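PDB 3H4L: DNA mismatch repair protein PMS1 from Saccharomyces cerevisiae, which binds ATP through its N-terminal GHKL-type ATPase region and takes part in DNA mismatch repair, probably coupling nucleotide binding to conformational change. Local coordinates for residues Asp67-Glu72 and Gln93-Arg98; Lys110-Thr115 and Lys124-Met129; Asp25-Val30 and Thr172-Val177. All coordinates share one frame; numbering follows the deposited sequence.

Contact 1 of 3, residues Asp67-Glu72 and Gln93-Arg98; sequences DPSNYE and QTLGFR. With ANP (phosphoaminophosphonic acid-adenylate ester), chain E.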
loop_
_atom_site.group_PDB
_atom_site.type_symbol
_atom_site.label_atom_id
_atom_site.label_comp_id
_atom_site.label_asym_id
_atom_site.label_seq_id
_atom_site.Cartn_x
_atom_site.Cartn_y
_atom_site.Cartn_z
ATOM N N ASP B 67 26.119 1.564 -18.605
ATOM C CA ASP B 67 26.926 2.078 -19.696
ATOM C C ASP B 67 26.313 1.677 -21.038
ATOM O O ASP B 67 26.053 0.504 -21.286
ATOM C CB ASP B 67 28.351 1.537 -19.586
ATOM C CG ASP B 67 29.280 2.088 -20.664
ATOM O OD1 ASP B 67 30.482 2.240 -20.360
ATOM O OD2 ASP B 67 28.829 2.351 -21.807
ATOM N N PRO B 68 26.080 2.655 -21.925
ATOM C CA PRO B 68 25.498 2.401 -23.244
ATOM C C PRO B 68 26.182 1.279 -24.007
ATOM O O PRO B 68 25.557 0.638 -24.856
ATOM C CB PRO B 68 25.653 3.744 -23.956
ATOM C CG PRO B 68 25.504 4.716 -22.844
ATOM C CD PRO B 68 26.346 4.094 -21.746
ATOM N N SER B 69 27.458 1.045 -23.716
ATOM C CA SER B 69 28.201 0.004 -24.415
ATOM C C SER B 69 27.767 -1.378 -23.964
ATOM O O SER B 69 28.012 -2.358 -24.666
ATOM C CB SER B 69 29.703 0.164 -24.187
ATOM O OG SER B 69 30.031 0.015 -22.820
ATOM N N ASN B 70 27.112 -1.447 -22.804
ATOM C CA ASN B 70 26.648 -2.715 -22.248
ATOM C C ASN B 70 25.235 -3.093 -22.681
ATOM O O ASN B 70 24.841 -4.249 -22.564
ATOM C CB ASN B 70 26.726 -2.688 -20.711
ATOM C CG ASN B 70 28.151 -2.864 -20.186
ATOM O OD1 ASN B 70 28.389 -2.889 -18.979
ATOM N ND2 ASN B 70 29.103 -2.993 -21.100
ATOM N N TYR B 71 24.475 -2.119 -23.173
ATOM C CA TYR B 71 23.102 -2.353 -23.626
ATOM C C TYR B 71 22.937 -3.684 -24.342
ATOM O O TYR B 71 22.127 -4.522 -23.961
ATOM C CB TYR B 71 22.657 -1.261 -24.606
ATOM C CG TYR B 71 22.351 0.101 -24.021
ATOM C CD1 TYR B 71 22.020 1.173 -24.855
ATOM C CD2 TYR B 71 22.400 0.332 -22.644
ATOM C CE1 TYR B 71 21.751 2.439 -24.336
ATOM C CE2 TYR B 71 22.133 1.595 -22.116
ATOM C CZ TYR B 71 21.812 2.642 -22.971
ATOM O OH TYR B 71 21.579 3.902 -22.471
ATOM N N GLU B 72 23.720 -3.860 -25.392
ATOM C CA GLU B 72 23.652 -5.042 -26.235
ATOM C C GLU B 72 23.975 -6.379 -25.591
ATOM O O GLU B 72 23.496 -7.414 -26.053
ATOM C CB GLU B 72 24.570 -4.842 -27.439
ATOM C CG GLU B 72 24.057 -5.451 -28.731
ATOM C CD GLU B 72 24.884 -5.013 -29.928
ATOM O OE1 GLU B 72 25.970 -5.597 -30.155
ATOM O OE2 GLU B 72 24.449 -4.067 -30.625
ATOM N N GLN B 93 33.596 -9.844 -23.260
ATOM C CA GLN B 93 33.334 -10.420 -21.946
ATOM C C GLN B 93 33.469 -9.438 -20.782
ATOM O O GLN B 93 33.449 -9.846 -19.621
ATOM C CB GLN B 93 34.212 -11.664 -21.724
ATOM C CG GLN B 93 33.502 -12.963 -22.118
ATOM C CD GLN B 93 34.434 -14.154 -22.269
ATOM O OE1 GLN B 93 33.986 -15.303 -22.293
ATOM N NE2 GLN B 93 35.731 -13.889 -22.389
ATOM N N THR B 94 33.607 -8.150 -21.094
ATOM C CA THR B 94 33.690 -7.109 -20.069
ATOM C C THR B 94 32.556 -6.151 -20.355
ATOM O O THR B 94 32.398 -5.138 -19.672
ATOM C CB THR B 94 34.982 -6.275 -20.140
ATOM O OG1 THR B 94 35.035 -5.595 -21.399
ATOM C CG2 THR B 94 36.208 -7.154 -19.967
ATOM N N LEU B 95 31.773 -6.469 -21.382
ATOM C CA LEU B 95 30.652 -5.623 -21.768
ATOM C C LEU B 95 29.324 -6.202 -21.322
ATOM O O LEU B 95 28.268 -5.678 -21.677
ATOM C CB LEU B 95 30.628 -5.418 -23.286
ATOM C CG LEU B 95 31.882 -4.778 -23.891
ATOM C CD1 LEU B 95 31.669 -4.508 -25.376
ATOM C CD2 LEU B 95 32.190 -3.485 -23.156
ATOM N N GLY B 96 29.367 -7.287 -20.555
ATOM C CA GLY B 96 28.124 -7.875 -20.101
ATOM C C GLY B 96 28.209 -9.311 -19.645
ATOM O O GLY B 96 29.162 -9.699 -18.980
ATOM N N PHE B 97 27.201 -10.098 -20.013
ATOM C CA PHE B 97 27.126 -11.508 -19.633
ATOM C C PHE B 97 27.419 -11.682 -18.139
ATOM O O PHE B 97 27.986 -12.691 -17.723
ATOM C CB PHE B 97 28.126 -12.350 -20.427
ATOM C CG PHE B 97 28.140 -12.067 -21.894
ATOM C CD1 PHE B 97 28.870 -10.997 -22.404
ATOM C CD2 PHE B 97 27.435 -12.879 -22.775
ATOM C CE1 PHE B 97 28.899 -10.741 -23.772
ATOM C CE2 PHE B 97 27.456 -12.629 -24.148
ATOM C CZ PHE B 97 28.189 -11.558 -24.648
ATOM N N ARG B 98 27.055 -10.692 -17.335
ATOM C CA ARG B 98 27.291 -10.783 -15.907
ATOM C C ARG B 98 26.054 -11.337 -15.236
ATOM O O ARG B 98 24.935 -11.099 -15.687
ATOM C CB ARG B 98 27.613 -9.409 -15.309
ATOM C CG ARG B 98 28.977 -8.853 -15.681
ATOM C CD ARG B 98 29.250 -7.514 -14.983
ATOM N NE ARG B 98 28.445 -6.422 -15.525
ATOM C CZ ARG B 98 28.573 -5.937 -16.757
ATOM N NH1 ARG B 98 29.483 -6.447 -17.580
ATOM N NH2 ARG B 98 27.781 -4.952 -17.173
HETATM P PG ANP E . 24.596 -10.715 -9.273
HETATM O O1G ANP E . 23.179 -10.378 -9.490
HETATM O O2G ANP E . 25.200 -9.936 -8.219
HETATM O O3G ANP E . 24.875 -12.175 -9.043
HETATM P PB ANP E . 25.037 -9.053 -11.560
HETATM O O1B ANP E . 26.236 -8.766 -12.399
HETATM O O2B ANP E . 24.484 -7.931 -10.826
HETATM N N3B ANP E . 25.365 -10.323 -10.640
HETATM P PA ANP E . 22.458 -9.152 -12.908
HETATM O O1A ANP E . 21.780 -8.930 -11.647
HETATM O O2A ANP E . 21.821 -9.989 -13.967
HETATM O O3A ANP E . 23.953 -9.610 -12.580
HETATM O "O5'" ANP E . 22.577 -7.787 -13.723
HETATM C "C5'" ANP E . 23.805 -7.546 -14.298
HETATM C "C4'" ANP E . 24.258 -6.365 -15.062
HETATM O "O4'" ANP E . 23.149 -5.506 -15.386
HETATM C "C3'" ANP E . 25.049 -5.723 -13.973
HETATM O "O3'" ANP E . 26.357 -6.303 -13.909
HETATM C "C2'" ANP E . 24.944 -4.267 -14.316
HETATM O "O2'" ANP E . 26.029 -3.962 -15.171
HETATM C "C1'" ANP E . 23.518 -4.206 -14.954
HETATM N N9 ANP E . 22.378 -3.748 -14.105
HETATM C C8 ANP E . 21.253 -4.410 -13.638
HETATM N N7 ANP E . 20.428 -3.720 -12.909
HETATM C C5 ANP E . 21.036 -2.479 -12.868
HETATM C C6 ANP E . 20.711 -1.212 -12.249
HETATM N N6 ANP E . 19.604 -1.053 -11.533
HETATM N N1 ANP E . 21.555 -0.110 -12.398
HETATM C C2 ANP E . 22.713 -0.226 -13.135
HETATM N N3 ANP E . 23.110 -1.372 -13.759
HETATM C C4 ANP E . 22.246 -2.465 -13.585
#
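Arg98 leaves the backbone with CG beside its own N, and CB lies 3.3 Å from the beta-phosphate oxygen O1B of the ATP analogue ANP. The chain runs on straight to CD, which passes ANP O3', and then bends at chi3 (-71°), which brings the guanidinium to the ribose hydroxyls. NE donates to ANP O3' at 2.6 Å, and NH2 donates to ANP O2' at 2.8 Å, nearly straight at 169°. The same NH2 also donates to Asn70 OD1 at 2.8 Å, a more bent bond that reaches the amide oxygen from above its carbonyl plane; the amide and guanidinium planes stand 42° apart. Asn70 is thus a second-shell residue for the ribose and is likely to steady the arginine that grips both hydroxyls. Its ND2 lies beside Leu95, close to the carbonyl O and CB, while Asn70 CA makes a CH...O contact with Leu95 O. Next door, a side chain on Gly96 would collide with the carbonyl oxygen of Leu95. The loop after strand 56-61 here meets the loop between helices 89-92 and 101-107, and Tyr71 turns from it onto strand 133-140.

Contact 2 of 3, residues Lys110-Thr115 and Lys124-Met129; sequences KLSVIT and KLEYDM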
loop_
_atom_site.group_PDB
_atom_site.type_symbol
_atom_site.label_atom_id
_atom_site.label_comp_id
_atom_site.label_asym_id
_atom_site.label_seq_id
_atom_site.Cartn_x
_atom_site.Cartn_y
_atom_site.Cartn_z
ATOM N N LYS B 110 8.775 -10.229 -19.374
ATOM C CA LYS B 110 9.060 -9.214 -20.396
ATOM C C LYS B 110 9.941 -8.204 -19.679
ATOM O O LYS B 110 9.494 -7.593 -18.703
ATOM C CB LYS B 110 7.783 -8.492 -20.848
ATOM C CG LYS B 110 6.608 -9.384 -21.207
ATOM C CD LYS B 110 6.777 -10.105 -22.545
ATOM C CE LYS B 110 5.548 -10.975 -22.853
ATOM N NZ LYS B 110 5.497 -11.483 -24.265
ATOM N N LEU B 111 11.173 -8.012 -20.143
ATOM C CA LEU B 111 12.074 -7.069 -19.477
ATOM C C LEU B 111 12.273 -5.752 -20.219
ATOM O O LEU B 111 12.579 -5.747 -21.403
ATOM C CB LEU B 111 13.449 -7.711 -19.250
ATOM C CG LEU B 111 14.465 -6.867 -18.461
ATOM C CD1 LEU B 111 13.978 -6.704 -17.012
ATOM C CD2 LEU B 111 15.853 -7.526 -18.495
ATOM N N SER B 112 12.101 -4.640 -19.514
ATOM C CA SER B 112 12.303 -3.314 -20.090
ATOM C C SER B 112 13.217 -2.527 -19.170
ATOM O O SER B 112 13.178 -2.694 -17.947
ATOM C CB SER B 112 10.986 -2.554 -20.226
ATOM O OG SER B 112 10.144 -3.181 -21.163
ATOM N N VAL B 113 14.024 -1.650 -19.754
ATOM C CA VAL B 113 14.943 -0.832 -18.971
ATOM C C VAL B 113 15.009 0.604 -19.499
ATOM O O VAL B 113 14.978 0.827 -20.710
ATOM C CB VAL B 113 16.371 -1.427 -19.008
ATOM C CG1 VAL B 113 17.344 -0.523 -18.262
ATOM C CG2 VAL B 113 16.371 -2.818 -18.401
ATOM N N ILE B 114 15.064 1.573 -18.592
ATOM C CA ILE B 114 15.206 2.978 -18.973
ATOM C C ILE B 114 16.402 3.441 -18.140
ATOM O O ILE B 114 16.333 3.459 -16.907
ATOM C CB ILE B 114 13.960 3.819 -18.624
ATOM C CG1 ILE B 114 12.748 3.330 -19.429
ATOM C CG2 ILE B 114 14.221 5.263 -18.988
ATOM C CD1 ILE B 114 11.420 4.006 -19.081
ATOM N N THR B 115 17.498 3.805 -18.799
ATOM C CA THR B 115 18.699 4.188 -18.060
ATOM C C THR B 115 19.501 5.384 -18.595
ATOM O O THR B 115 19.248 5.894 -19.683
ATOM C CB THR B 115 19.649 2.961 -17.959
ATOM O OG1 THR B 115 20.724 3.244 -17.053
ATOM C CG2 THR B 115 20.221 2.618 -19.335
ATOM N N LYS B 124 15.470 3.849 -23.569
ATOM C CA LYS B 124 14.477 2.897 -23.117
ATOM C C LYS B 124 14.771 1.674 -23.941
ATOM O O LYS B 124 14.785 1.738 -25.167
ATOM C CB LYS B 124 13.070 3.397 -23.404
ATOM C CG LYS B 124 11.985 2.410 -23.030
ATOM C CD LYS B 124 10.714 3.142 -22.667
ATOM C CE LYS B 124 9.509 2.309 -23.003
ATOM N NZ LYS B 124 9.552 2.008 -24.460
ATOM N N LEU B 125 15.030 0.564 -23.265
ATOM C CA LEU B 125 15.360 -0.680 -23.942
ATOM C C LEU B 125 14.327 -1.775 -23.707
ATOM O O LEU B 125 13.841 -1.956 -22.594
ATOM C CB LEU B 125 16.729 -1.160 -23.467
ATOM C CG LEU B 125 17.865 -0.150 -23.633
ATOM C CD1 LEU B 125 18.998 -0.494 -22.686
ATOM C CD2 LEU B 125 18.341 -0.147 -25.076
ATOM N N GLU B 126 13.982 -2.485 -24.770
ATOM C CA GLU B 126 13.040 -3.593 -24.685
ATOM C C GLU B 126 13.851 -4.826 -25.071
ATOM O O GLU B 126 14.416 -4.877 -26.168
ATOM C CB GLU B 126 11.898 -3.418 -25.686
ATOM C CG GLU B 126 11.060 -2.171 -25.489
ATOM C CD GLU B 126 10.073 -2.288 -24.338
ATOM O OE1 GLU B 126 9.401 -1.279 -24.022
ATOM O OE2 GLU B 126 9.961 -3.387 -23.751
ATOM N N TYR B 127 13.939 -5.805 -24.179
ATOM C CA TYR B 127 14.678 -7.024 -24.494
ATOM C C TYR B 127 13.713 -8.174 -24.699
ATOM O O TYR B 127 12.752 -8.325 -23.938
ATOM C CB TYR B 127 15.613 -7.417 -23.359
ATOM C CG TYR B 127 16.695 -6.428 -23.050
ATOM C CD1 TYR B 127 16.511 -5.445 -22.082
ATOM C CD2 TYR B 127 17.928 -6.516 -23.679
ATOM C CE1 TYR B 127 17.540 -4.582 -21.742
ATOM C CE2 TYR B 127 18.955 -5.666 -23.350
ATOM C CZ TYR B 127 18.764 -4.702 -22.381
ATOM O OH TYR B 127 19.813 -3.868 -22.060
ATOM N N ASP B 128 13.963 -9.000 -25.710
ATOM C CA ASP B 128 13.090 -10.128 -25.926
ATOM C C ASP B 128 13.485 -11.256 -24.972
ATOM O O ASP B 128 14.380 -11.108 -24.135
ATOM C CB ASP B 128 13.137 -10.597 -27.381
ATOM C CG ASP B 128 14.509 -11.068 -27.802
ATOM O OD1 ASP B 128 15.329 -11.384 -26.917
ATOM O OD2 ASP B 128 14.758 -11.139 -29.026
ATOM N N MET B 129 12.798 -12.379 -25.111
ATOM C CA MET B 129 12.997 -13.545 -24.277
ATOM C C MET B 129 14.432 -14.059 -24.224
ATOM O O MET B 129 14.842 -14.718 -23.259
ATOM C CB MET B 129 12.082 -14.658 -24.784
ATOM C CG MET B 129 12.149 -15.908 -23.972
ATOM S SD MET B 129 11.016 -17.145 -24.585
ATOM C CE MET B 129 11.763 -18.609 -23.859
HETATM O O HOH W 1 11.706 -10.243 -22.123
HETATM O O HOH W 2 8.222 -0.964 -21.946
#
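Strands 110-116 and 121-127 form an antiparallel beta hairpin in the mixed sheet of the GHKL ATPase fold, flanked by strands 144-150 and 133-140. Lys124 comes first, a non-hydrogen-bonded pair with Ile114: its aliphatic chain lies side by side with Ile114, CD 3.8 Å from Ile114 CD1, before a bend at chi4 (-58°) carries NZ to a salt bridge with Glu126 OE1, its hydrogen bond weak. Leu125 is the hydrogen-bonded partner of Val113. Leu125 N donates to Val113 O at 2.6 Å, almost along the carbonyl axis, and Val113 N returns the bond to Leu125 O at 2.9 Å. On the Lys124 face again, Glu126 bends at chi2 (-77°) so that its carboxylate turns back over Ser112. There Ser112 OG donates to Glu126 OE2 at 2.6 Å, from above the carboxylate plane, and a water bridges Ser112 OG to Glu126 OE1. Tyr127 N donates to Leu111 O at 3.1 Å. The ring lies alongside Leu111, with CD1 near Leu111 CD2, and its CE1 edge meets Val113 CG2 at 4.0 Å; the hydroxyl continues to Tyr71 O. Leu111 and Tyr127 both reach Cys106 of helix 101-107, so the Leu111-Tyr127 end of this face is backed by that helix. At this end of the pairing a second water sits between Leu111 N and Tyr127 O.

Contact 3 of 3, residues Asp25-Val30 and Thr172-Val177; sequences DLTTAV and TKCLTV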
loop_
_atom_site.group_PDB
_atom_site.type_symbol
_atom_site.label_atom_id
_atom_site.label_comp_id
_atom_site.label_asym_id
_atom_site.label_seq_id
_atom_site.Cartn_x
_atom_site.Cartn_y
_atom_site.Cartn_z
ATOM N N ASP B 25 10.159 -16.928 -7.838
ATOM C CA ASP B 25 8.914 -16.196 -7.658
ATOM C C ASP B 25 9.097 -14.686 -7.670
ATOM O O ASP B 25 10.198 -14.183 -7.886
ATOM C CB ASP B 25 8.201 -16.622 -6.371
ATOM C CG ASP B 25 9.097 -16.570 -5.149
ATOM O OD1 ASP B 25 10.113 -15.840 -5.171
ATOM O OD2 ASP B 25 8.761 -17.260 -4.156
ATOM N N LEU B 26 8.001 -13.971 -7.439
ATOM C CA LEU B 26 8.012 -12.519 -7.434
ATOM C C LEU B 26 9.046 -11.988 -6.456
ATOM O O LEU B 26 9.775 -11.044 -6.760
ATOM C CB LEU B 26 6.625 -11.991 -7.067
ATOM C CG LEU B 26 6.520 -10.468 -6.969
ATOM C CD1 LEU B 26 6.720 -9.852 -8.346
ATOM C CD2 LEU B 26 5.170 -10.085 -6.389
ATOM N N THR B 27 9.115 -12.609 -5.280
ATOM C CA THR B 27 10.058 -12.192 -4.248
ATOM C C THR B 27 11.512 -12.280 -4.716
ATOM O O THR B 27 12.311 -11.378 -4.462
ATOM C CB THR B 27 9.867 -13.038 -2.977
ATOM O OG1 THR B 27 8.529 -12.862 -2.492
ATOM C CG2 THR B 27 10.856 -12.616 -1.895
ATOM N N THR B 28 11.858 -13.365 -5.396
ATOM C CA THR B 28 13.220 -13.543 -5.894
ATOM C C THR B 28 13.496 -12.455 -6.923
ATOM O O THR B 28 14.565 -11.843 -6.926
ATOM C CB THR B 28 13.386 -14.924 -6.564
ATOM O OG1 THR B 28 13.069 -15.947 -5.614
ATOM C CG2 THR B 28 14.811 -15.132 -7.054
ATOM N N ALA B 29 12.527 -12.209 -7.797
ATOM C CA ALA B 29 12.702 -11.181 -8.810
ATOM C C ALA B 29 13.011 -9.851 -8.133
ATOM O O ALA B 29 13.940 -9.155 -8.528
ATOM C CB ALA B 29 11.443 -11.066 -9.671
ATOM N N VAL B 30 12.241 -9.510 -7.104
ATOM C CA VAL B 30 12.446 -8.263 -6.370
ATOM C C VAL B 30 13.830 -8.207 -5.742
ATOM O O VAL B 30 14.502 -7.173 -5.794
ATOM C CB VAL B 30 11.407 -8.095 -5.251
ATOM C CG1 VAL B 30 11.679 -6.811 -4.474
ATOM C CG2 VAL B 30 10.002 -8.081 -5.847
ATOM N N THR B 172 3.155 -10.516 0.738
ATOM C CA THR B 172 3.625 -10.351 2.099
ATOM C C THR B 172 5.012 -10.976 2.219
ATOM O O THR B 172 5.876 -10.431 2.901
ATOM C CB THR B 172 2.683 -11.013 3.134
ATOM O OG1 THR B 172 1.338 -10.567 2.915
ATOM C CG2 THR B 172 3.104 -10.617 4.549
ATOM N N LYS B 173 5.241 -12.112 1.563
ATOM C CA LYS B 173 6.567 -12.719 1.647
ATOM C C LYS B 173 7.567 -11.749 1.027
ATOM O O LYS B 173 8.668 -11.538 1.543
ATOM C CB LYS B 173 6.638 -14.039 0.887
ATOM C CG LYS B 173 8.067 -14.556 0.786
ATOM C CD LYS B 173 8.219 -15.763 -0.130
ATOM C CE LYS B 173 9.665 -16.246 -0.114
ATOM N NZ LYS B 173 9.935 -17.306 -1.122
ATOM N N CYS B 174 7.164 -11.158 -0.088
ATOM C CA CYS B 174 7.987 -10.206 -0.793
ATOM C C CYS B 174 8.159 -8.908 0.004
ATOM O O CYS B 174 9.178 -8.230 -0.104
ATOM C CB CYS B 174 7.343 -9.916 -2.138
ATOM S SG CYS B 174 8.215 -8.711 -3.108
ATOM N N LEU B 175 7.156 -8.562 0.808
ATOM C CA LEU B 175 7.210 -7.346 1.620
ATOM C C LEU B 175 8.211 -7.529 2.746
ATOM O O LEU B 175 8.988 -6.624 3.078
ATOM C CB LEU B 175 5.837 -7.035 2.211
ATOM C CG LEU B 175 5.677 -5.631 2.803
ATOM C CD1 LEU B 175 6.025 -4.583 1.768
ATOM C CD2 LEU B 175 4.252 -5.449 3.276
ATOM N N THR B 176 8.187 -8.716 3.333
ATOM C CA THR B 176 9.102 -9.049 4.415
ATOM C C THR B 176 10.531 -8.794 3.959
ATOM O O THR B 176 11.321 -8.184 4.672
ATOM C CB THR B 176 8.969 -10.510 4.795
ATOM O OG1 THR B 176 7.623 -10.763 5.201
ATOM C CG2 THR B 176 9.908 -10.845 5.930
ATOM N N VAL B 177 10.847 -9.264 2.761
ATOM C CA VAL B 177 12.170 -9.089 2.198
ATOM C C VAL B 177 12.471 -7.620 1.930
ATOM O O VAL B 177 13.616 -7.186 2.059
ATOM C CB VAL B 177 12.306 -9.874 0.894
ATOM C CG1 VAL B 177 13.496 -9.364 0.085
ATOM C CG2 VAL B 177 12.460 -11.340 1.210
#
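Thr27 lies against the backbone-proximal part of Cys174, its OG1 3.2 Å from Cys174 CB and its CG2 reaching along to Val177 CG2 at 3.7 Å. With OG1 beside its own backbone N (chi1 -60°), the hydroxyl faces the neighbouring helix, where its hydrogen-bond partner is the side chain of Gln170; the methyl, anti to that N, is left to the apolar contact. One turn on, Val30 directs CG2 at Cys174 SG, 3.3 Å away, the sulfur having been swung out anti to the backbone N. Thr27, Val30, Cys174 and Val177 therefore make up the apolar part of the interface between helices 26-39 and 167-184, whose short segments run roughly parallel, 25° apart, with axes 9.0 Å from each other. Cys174 also touches Phe49 of strand 44-50, which ties the pair to the sheet. At the start of the first helix, Asp25 is the N-cap: OD1 accepts from Thr28 N at 3.0 Å, nearly along its C-O axis. The other oxygen, OD2, offers its syn lone pair to Lys173 NZ, 3.3 Å away, at the end of a fully extended chain whose CG and CD pass Thr27 OG1. An alanine at Asp25 would lose both the cap and the salt bridge, and would probably loosen the first turn of helix 26-39 and its hold on Lys173. Each carboxylate oxygen thus has its own task, and the negative charge, placed between a helix N-terminus and a lysine, is likely to be stabilised in its ionised form.

Overall arrangement
Contacts 1 and 2 follow one another along the chain and touch, their centres 14 Å apart: Tyr71 CD2 packs against Leu125 CD1 at 3.5 Å, and Tyr71 CE2 against Thr115 CG2. Contact 1 holds the nucleotide directly, whereas in contact 2 the Val113 side chain comes within about 7 Å of ANP. Contact 3 lies nearer the middle of the chain, its centre 27 Å from that of contact 1 and 21 Å from that of contact 2, and its Val30 side chain is about 12 Å from ANP. Both other contacts are nested in the loop it closes. Between the two copies in the assembly, Thr172 OG1 of contact 3 hydrogen-bonds to Ser69 OG of the second subunit, so 67-72 of one copy meets 172-177 of the other.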